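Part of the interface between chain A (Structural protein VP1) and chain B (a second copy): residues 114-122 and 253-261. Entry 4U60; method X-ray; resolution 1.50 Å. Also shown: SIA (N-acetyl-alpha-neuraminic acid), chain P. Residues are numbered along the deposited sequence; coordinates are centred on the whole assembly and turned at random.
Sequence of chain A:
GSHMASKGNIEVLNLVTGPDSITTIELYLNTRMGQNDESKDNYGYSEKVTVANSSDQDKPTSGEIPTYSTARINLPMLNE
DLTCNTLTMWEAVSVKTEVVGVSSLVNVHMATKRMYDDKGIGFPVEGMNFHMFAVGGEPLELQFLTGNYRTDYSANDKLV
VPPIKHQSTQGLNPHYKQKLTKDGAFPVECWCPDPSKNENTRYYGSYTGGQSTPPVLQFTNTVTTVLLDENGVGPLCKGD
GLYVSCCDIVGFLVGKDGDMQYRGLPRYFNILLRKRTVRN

Chain A, residues 114-122: RMYDDKGIG
Chain B 253-261: LVGKDGDMQ

Two turn-containing loops meet side by side, and the shape of the contact is set by one protruding methionine and two bare glycines, one on each chain. On chain A the backbone folds back through a type I' turn from Tyr A116 to Lys A119, with Tyr A116, Asp A117 and Asp A118 all at positive phi (52/66, 50/48 and 65/20). It is closed by Lys A119 N to Tyr A116 O at 3.0 Å, Gly A120 N to Met A115 O at 2.9 Å and Met A115 N to Ile A121 O at 2.9 Å. On chain B, strands 253-254 and 260-261 are joined through a type I turn from Gly B255 to Gly B258, tied by Gly B258 N to Gly B255 O at 2.9 Å and Gly B255 N to Asp B259 O at 2.7 Å. In register, the CA atoms of Lys A119 and Gly B258 lie 5.1 Å apart, those of Gly A120 and Asp B259 4.8 Å.

Met B260 (m, t, p) is the main bump, burying more area than any other residue here. Its hollow is lined by Met A115, Tyr A116, Gly A120 and Ile A121. Met B260 CE reaches Met A115 SD at 4.0 Å and Ile A121 CG2 at 3.7 Å, with Ile A121 in p, t. Met B260 SD lies at the edge of the Tyr A116 ring, 3.7 Å from Tyr A116 CD2, and accepts a weak hydrogen bond from Ile A121 N at 3.4 Å. The missing side chain of Gly A120 leaves room: its CA sits 3.8 Å from Met B260 SD and 3.1 Å from Gly B258 O, and a CB would clash with Met A115 O.

Gly B258 provides the complementary hollow. At phi/psi 105/-8 its backbone calls for glycine, and a CB would point into chain A and clash with Tyr A116 CB. Bare, Gly B258 CA lets Tyr A116 CB approach to 3.9 Å. The tyrosine, chi1 m, then runs on to Val B254 (t), Tyr A116 CE2 meeting Val B254 CG1 at 3.7 Å. Beside it Lys A119 (m, m; CE and NZ not modelled) packs CB against Asp B257 O at 3.3 Å.

Waters bridge the two chains where the backbones, and in one case a side chain, leave polar gaps. Water 1 lies between Tyr A116 O, at 3.0 Å, and Asp B257 O, at 2.8 Å, within hydrogen-bonding reach of both. Lys A119 O receives water 2 at 2.9 Å and water 3 at 2.7 Å; the first accepts from Met B260 N at 2.9 Å, the second donates to Asp B259 OD2 at 2.6 Å.

Outside this packing, Arg A114 (m, t, p) clamps Gly A120 O with NE and NH2, both at 2.9 Å, while NH1 donates to SIA O9 at 2.9 Å.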

ATOM      1  N   ARG A 114      28.909  -1.895   2.818  1.00 15.60           N
ATOM      2  CA  ARG A 114      28.445  -3.207   2.348  1.00 15.87           C
ATOM      3  C   ARG A 114      27.723  -3.998   3.409  1.00 15.37           C
ATOM      4  O   ARG A 114      27.962  -3.829   4.597  1.00 15.67           O
ATOM      5  CB  ARG A 114      29.586  -4.124   1.942  1.00 17.09           C
ATOM      6  CG  ARG A 114      30.587  -3.601   0.978  1.00 17.61           C
ATOM      7  CD  ARG A 114      31.672  -4.638   0.780  1.00 17.51           C
ATOM      8  NE  ARG A 114      31.170  -5.835   0.088  1.00 17.06           N
ATOM      9  CZ  ARG A 114      31.904  -6.605  -0.700  1.00 17.26           C
ATOM     10  NH1 ARG A 114      33.204  -6.353  -0.859  1.00 17.53           N
ATOM     11  NH2 ARG A 114      31.339  -7.633  -1.339  1.00 17.15           N
ATOM     12  N   MET A 115      26.881  -4.922   2.948  1.00 14.96           N
ATOM     13  CA  MET A 115      26.187  -5.853   3.832  1.00 15.23           C
ATOM     14  C   MET A 115      27.093  -6.996   4.277  1.00 15.70           C
ATOM     15  O   MET A 115      28.104  -7.303   3.621  1.00 15.35           O
ATOM     16  CB  MET A 115      24.954  -6.443   3.123  1.00 14.72           C
ATOM     17  CG  MET A 115      23.927  -5.412   2.717  1.00 14.33           C
ATOM     18  SD  MET A 115      22.396  -6.206   2.162  1.00 14.17           S
ATOM     19  CE  MET A 115      21.697  -6.720   3.727  1.00 14.25           C
ATOM     20  N   TYR A 116      26.701  -7.640   5.380  1.00 16.23           N
ATOM     21  CA  TYR A 116      27.257  -8.932   5.836  1.00 17.21           C
ATOM     22  C   TYR A 116      28.787  -8.996   5.938  1.00 18.99           C
ATOM     23  O   TYR A 116      29.439  -9.728   5.209  1.00 18.63           O
ATOM     24  CB  TYR A 116      26.716 -10.090   4.967  1.00 16.70           C
ATOM     25  CG  TYR A 116      25.202 -10.152   4.959  1.00 15.93           C
ATOM     26  CD1 TYR A 116      24.486 -10.275   6.138  1.00 16.34           C
ATOM     27  CD2 TYR A 116      24.498 -10.095   3.770  1.00 15.57           C
ATOM     28  CE1 TYR A 116      23.100 -10.344   6.140  1.00 16.03           C
ATOM     29  CE2 TYR A 116      23.117 -10.142   3.753  1.00 15.04           C
ATOM     30  CZ  TYR A 116      22.427 -10.286   4.932  1.00 15.38           C
ATOM     31  OH  TYR A 116      21.051 -10.302   4.861  1.00 15.44           O
ATOM     32  N   ASP A 117      29.335  -8.208   6.871  1.00 21.51           N
ATOM     33  CA  ASP A 117      30.762  -8.251   7.212  1.00 23.86           C
ATOM     34  C   ASP A 117      31.647  -8.170   5.974  1.00 22.92           C
ATOM     35  O   ASP A 117      32.554  -8.977   5.783  1.00 22.90           O
ATOM     36  CB  ASP A 117      31.087  -9.525   7.975  1.00 26.83           C
ATOM     37  CG  ASP A 117      30.109  -9.792   9.098  1.00 29.27           C
ATOM     38  OD1 ASP A 117      29.774  -8.840   9.846  1.00 31.79           O
ATOM     39  OD2 ASP A 117      29.671 -10.965   9.197  1.00 32.81           O
ATOM     40  N   ASP A 118      31.328  -7.198   5.131  1.00 22.17           N
ATOM     41  CA  ASP A 118      32.106  -6.866   3.933  1.00 22.34           C
ATOM     42  C   ASP A 118      32.139  -7.955   2.869  1.00 20.99           C
ATOM     43  O   ASP A 118      33.012  -7.956   2.006  1.00 20.87           O
ATOM     44  CB  ASP A 118      33.526  -6.409   4.319  1.00 24.80           C
ATOM     45  CG  ASP A 118      33.546  -4.997   4.846  1.00 26.29           C
ATOM     46  OD1 ASP A 118      32.858  -4.150   4.271  1.00 27.83           O
ATOM     47  OD2 ASP A 118      34.250  -4.730   5.843  1.00 30.70           O
ATOM     48  N   LYS A 119      31.176  -8.880   2.927  1.00 19.35           N
ATOM     49  CA  LYS A 119      31.056  -9.942   1.932  1.00 18.58           C
ATOM     50  C   LYS A 119      29.849  -9.734   0.992  1.00 16.89           C
ATOM     51  O   LYS A 119      29.868 -10.234  -0.126  1.00 16.19           O
ATOM     52  CB  LYS A 119      30.950 -11.306   2.623  1.00 19.38           C
ATOM     53  CG  LYS A 119      32.216 -11.705   3.374  1.00 20.83           C
ATOM     54  CD  LYS A 119      33.391 -11.708   2.440  1.00 21.38           C
ATOM     55  N   GLY A 120      28.851  -8.988   1.444  1.00 15.64           N
ATOM     56  CA  GLY A 120      27.606  -8.821   0.703  1.00 14.61           C
ATOM     57  C   GLY A 120      27.590  -7.654  -0.263  1.00 13.93           C
ATOM     58  O   GLY A 120      28.640  -7.068  -0.580  1.00 14.15           O
ATOM     59  N   ILE A 121      26.398  -7.334  -0.751  1.00 13.00           N
ATOM     60  CA  ILE A 121      26.253  -6.230  -1.697  1.00 12.69           C
ATOM     61  C   ILE A 121      26.671  -4.886  -1.125  1.00 12.73           C
ATOM     62  O   ILE A 121      26.598  -4.653   0.088  1.00 13.20           O
ATOM     63  CB  ILE A 121      24.793  -6.056  -2.193  1.00 12.37           C
ATOM     64  CG1 ILE A 121      23.851  -5.748  -1.039  1.00 12.31           C
ATOM     65  CG2 ILE A 121      24.338  -7.302  -2.927  1.00 12.44           C
ATOM     66  CD1 ILE A 121      22.484  -5.291  -1.497  1.00 12.08           C
ATOM     67  N   GLY A 122      27.071  -3.972  -1.998  1.00 12.64           N
ATOM     68  CA  GLY A 122      27.131  -2.568  -1.642  1.00 12.73           C
ATOM     69  C   GLY A 122      25.723  -2.059  -1.383  1.00 12.43           C
ATOM     70  O   GLY A 122      24.762  -2.495  -2.026  1.00 12.27           O
TER
ATOM     71  N   LEU B 253      20.121 -13.750  -3.492  1.00 10.97           N
ATOM     72  CA  LEU B 253      20.424 -14.941  -2.722  1.00 12.08           C
ATOM     73  C   LEU B 253      21.664 -14.666  -1.856  1.00 12.49           C
ATOM     74  O   LEU B 253      22.700 -14.206  -2.383  1.00 12.94           O
ATOM     75  CB  LEU B 253      20.687 -16.103  -3.669  1.00 13.26           C
ATOM     76  CG  LEU B 253      20.960 -17.462  -3.005  1.00 15.12           C
ATOM     77  CD1 LEU B 253      19.687 -18.035  -2.407  1.00 15.82           C
ATOM     78  CD2 LEU B 253      21.532 -18.442  -4.019  1.00 16.27           C
ATOM     79  N   VAL B 254      21.558 -14.931  -0.560  1.00 12.66           N
ATOM     80  CA  VAL B 254      22.612 -14.647   0.405  1.00 13.37           C
ATOM     81  C   VAL B 254      23.283 -15.955   0.771  1.00 14.49           C
ATOM     82  O   VAL B 254      22.726 -16.781   1.514  1.00 14.58           O
ATOM     83  CB  VAL B 254      22.071 -13.978   1.691  1.00 13.52           C
ATOM     84  CG1 VAL B 254      23.226 -13.622   2.621  1.00 14.48           C
ATOM     85  CG2 VAL B 254      21.246 -12.737   1.341  1.00 12.80           C
ATOM     86  N   GLY B 255      24.501 -16.139   0.259  1.00 15.29           N
ATOM     87  CA  GLY B 255      25.276 -17.331   0.568  1.00 16.94           C
ATOM     88  C   GLY B 255      25.736 -17.413   2.012  1.00 18.24           C
ATOM     89  O   GLY B 255      25.661 -16.451   2.771  1.00 17.69           O
ATOM     90  N   LYS B 256      26.219 -18.591   2.378  1.00 20.29           N
ATOM     91  CA  LYS B 256      26.656 -18.892   3.739  1.00 22.25           C
ATOM     92  C   LYS B 256      27.578 -17.844   4.333  1.00 22.80           C
ATOM     93  O   LYS B 256      27.474 -17.499   5.504  1.00 23.64           O
ATOM     94  CB  LYS B 256      27.385 -20.242   3.729  1.00 24.27           C
ATOM     95  CG  LYS B 256      26.485 -21.408   3.388  1.00 25.13           C
ATOM     96  CD  LYS B 256      26.035 -22.088   4.657  1.00 26.57           C
ATOM     97  CE  LYS B 256      25.135 -23.265   4.358  1.00 27.26           C
ATOM     98  NZ  LYS B 256      24.707 -23.852   5.644  1.00 29.07           N
ATOM     99  N   ASP B 257      28.496 -17.342   3.522  1.00 23.38           N
ATOM    100  CA  ASP B 257      29.497 -16.421   4.017  1.00 24.72           C
ATOM    101  C   ASP B 257      29.133 -14.970   3.778  1.00 22.84           C
ATOM    102  O   ASP B 257      29.896 -14.070   4.134  1.00 23.37           O
ATOM    103  CB  ASP B 257      30.839 -16.748   3.391  1.00 27.36           C
ATOM    104  CG  ASP B 257      31.306 -18.140   3.746  1.00 30.23           C
ATOM    105  OD1 ASP B 257      31.241 -18.521   4.939  1.00 32.68           O
ATOM    106  OD2 ASP B 257      31.734 -18.864   2.832  1.00 33.37           O
ATOM    107  N   GLY B 258      27.959 -14.740   3.203  1.00 20.43           N
ATOM    108  CA  GLY B 258      27.456 -13.388   3.011  1.00 19.74           C
ATOM    109  C   GLY B 258      27.556 -12.918   1.577  1.00 18.97           C
ATOM    110  O   GLY B 258      27.053 -11.838   1.255  1.00 18.13           O
ATOM    111  N   ASP B 259      28.218 -13.701   0.720  1.00 19.53           N
ATOM    112  CA  ASP B 259      28.290 -13.408  -0.715  1.00 19.95           C
ATOM    113  C   ASP B 259      26.878 -13.382  -1.293  1.00 17.47           C
ATOM    114  O   ASP B 259      26.041 -14.203  -0.906  1.00 17.68           O
ATOM    115  CB  ASP B 259      29.102 -14.487  -1.484  1.00 22.77           C
ATOM    116  CG  ASP B 259      30.433 -14.811  -0.848  1.00 26.48           C
ATOM    117  OD1 ASP B 259      30.498 -15.677   0.055  1.00 29.87           O
ATOM    118  OD2 ASP B 259      31.439 -14.200  -1.253  1.00 29.81           O
ATOM    119  N   MET B 260      26.607 -12.448  -2.200  1.00 15.45           N
ATOM    120  CA  MET B 260      25.249 -12.250  -2.743  1.00 13.69           C
ATOM    121  C   MET B 260      25.226 -12.277  -4.262  1.00 13.21           C
ATOM    122  O   MET B 260      26.172 -11.853  -4.921  1.00 13.66           O
ATOM    123  CB  MET B 260      24.662 -10.945  -2.206  1.00 13.19           C
ATOM    124  CG  MET B 260      24.373 -11.085  -0.719  1.00 13.25           C
ATOM    125  SD  MET B 260      23.959  -9.552   0.144  1.00 13.37           S
ATOM    126  CE  MET B 260      22.328  -9.156  -0.467  1.00 12.44           C
ATOM    127  N   GLN B 261      24.105 -12.753  -4.797  1.00 12.34           N
ATOM    128  CA  GLN B 261      23.880 -12.842  -6.231  1.00 12.13           C
ATOM    129  C   GLN B 261      22.467 -12.362  -6.545  1.00 10.73           C
ATOM    130  O   GLN B 261      21.525 -12.751  -5.863  1.00 10.15           O
ATOM    131  CB  GLN B 261      23.970 -14.280  -6.692  1.00 13.26           C
ATOM    132  CG  GLN B 261      25.324 -14.920  -6.565  1.00 15.24           C
ATOM    133  CD  GLN B 261      25.221 -16.417  -6.743  1.00 16.70           C
ATOM    134  OE1 GLN B 261      25.076 -17.152  -5.772  1.00 18.68           O
ATOM    135  NE2 GLN B 261      25.288 -16.876  -7.981  1.00 17.23           N
TER
HETATM  136  C1  SIA P 404      37.696  -8.963  -7.889  1.00 23.48           C
HETATM  137  C2  SIA P 404      38.487  -7.675  -7.909  1.00 23.25           C
HETATM  138  C3  SIA P 404      38.390  -6.870  -9.211  1.00 22.17           C
HETATM  139  C4  SIA P 404      36.997  -6.242  -9.438  1.00 20.73           C
HETATM  140  C5  SIA P 404      36.574  -5.495  -8.171  1.00 19.36           C
HETATM  141  C6  SIA P 404      36.732  -6.392  -6.956  1.00 20.22           C
HETATM  142  C7  SIA P 404      36.314  -5.793  -5.620  1.00 21.18           C
HETATM  143  C8  SIA P 404      36.623  -6.720  -4.447  1.00 21.39           C
HETATM  144  C9  SIA P 404      35.759  -6.427  -3.218  1.00 22.80           C
HETATM  145  C10 SIA P 404      34.848  -3.762  -8.582  1.00 17.23           C
HETATM  146  C11 SIA P 404      33.359  -3.534  -8.641  1.00 17.51           C
HETATM  147  N5  SIA P 404      35.194  -5.011  -8.281  1.00 18.34           N
HETATM  148  O1A SIA P 404      37.541  -9.551  -8.971  1.00 28.64           O
HETATM  149  O1B SIA P 404      37.291  -9.441  -6.807  1.00 25.64           O
HETATM  150  O2  SIA P 404      39.846  -8.104  -7.661  1.00 24.84           O
HETATM  151  O4  SIA P 404      37.053  -5.327 -10.530  1.00 21.97           O
HETATM  152  O6  SIA P 404      38.123  -6.830  -6.837  1.00 20.87           O
HETATM  153  O7  SIA P 404      36.952  -4.529  -5.454  1.00 22.10           O
HETATM  154  O8  SIA P 404      36.338  -8.068  -4.797  1.00 23.44           O
HETATM  155  O9  SIA P 404      34.420  -6.978  -3.393  1.00 20.44           O
HETATM  156  O10 SIA P 404      35.609  -2.820  -8.817  1.00 17.66           O
HETATM  157  O   HOH W   1      29.098 -12.463   6.331  1.00 33.35           O
HETATM  158  O   HOH W   2      28.458 -10.211  -2.617  1.00 13.64           O
HETATM  159  O   HOH W   3      31.968 -11.647  -1.190  1.00 23.45           O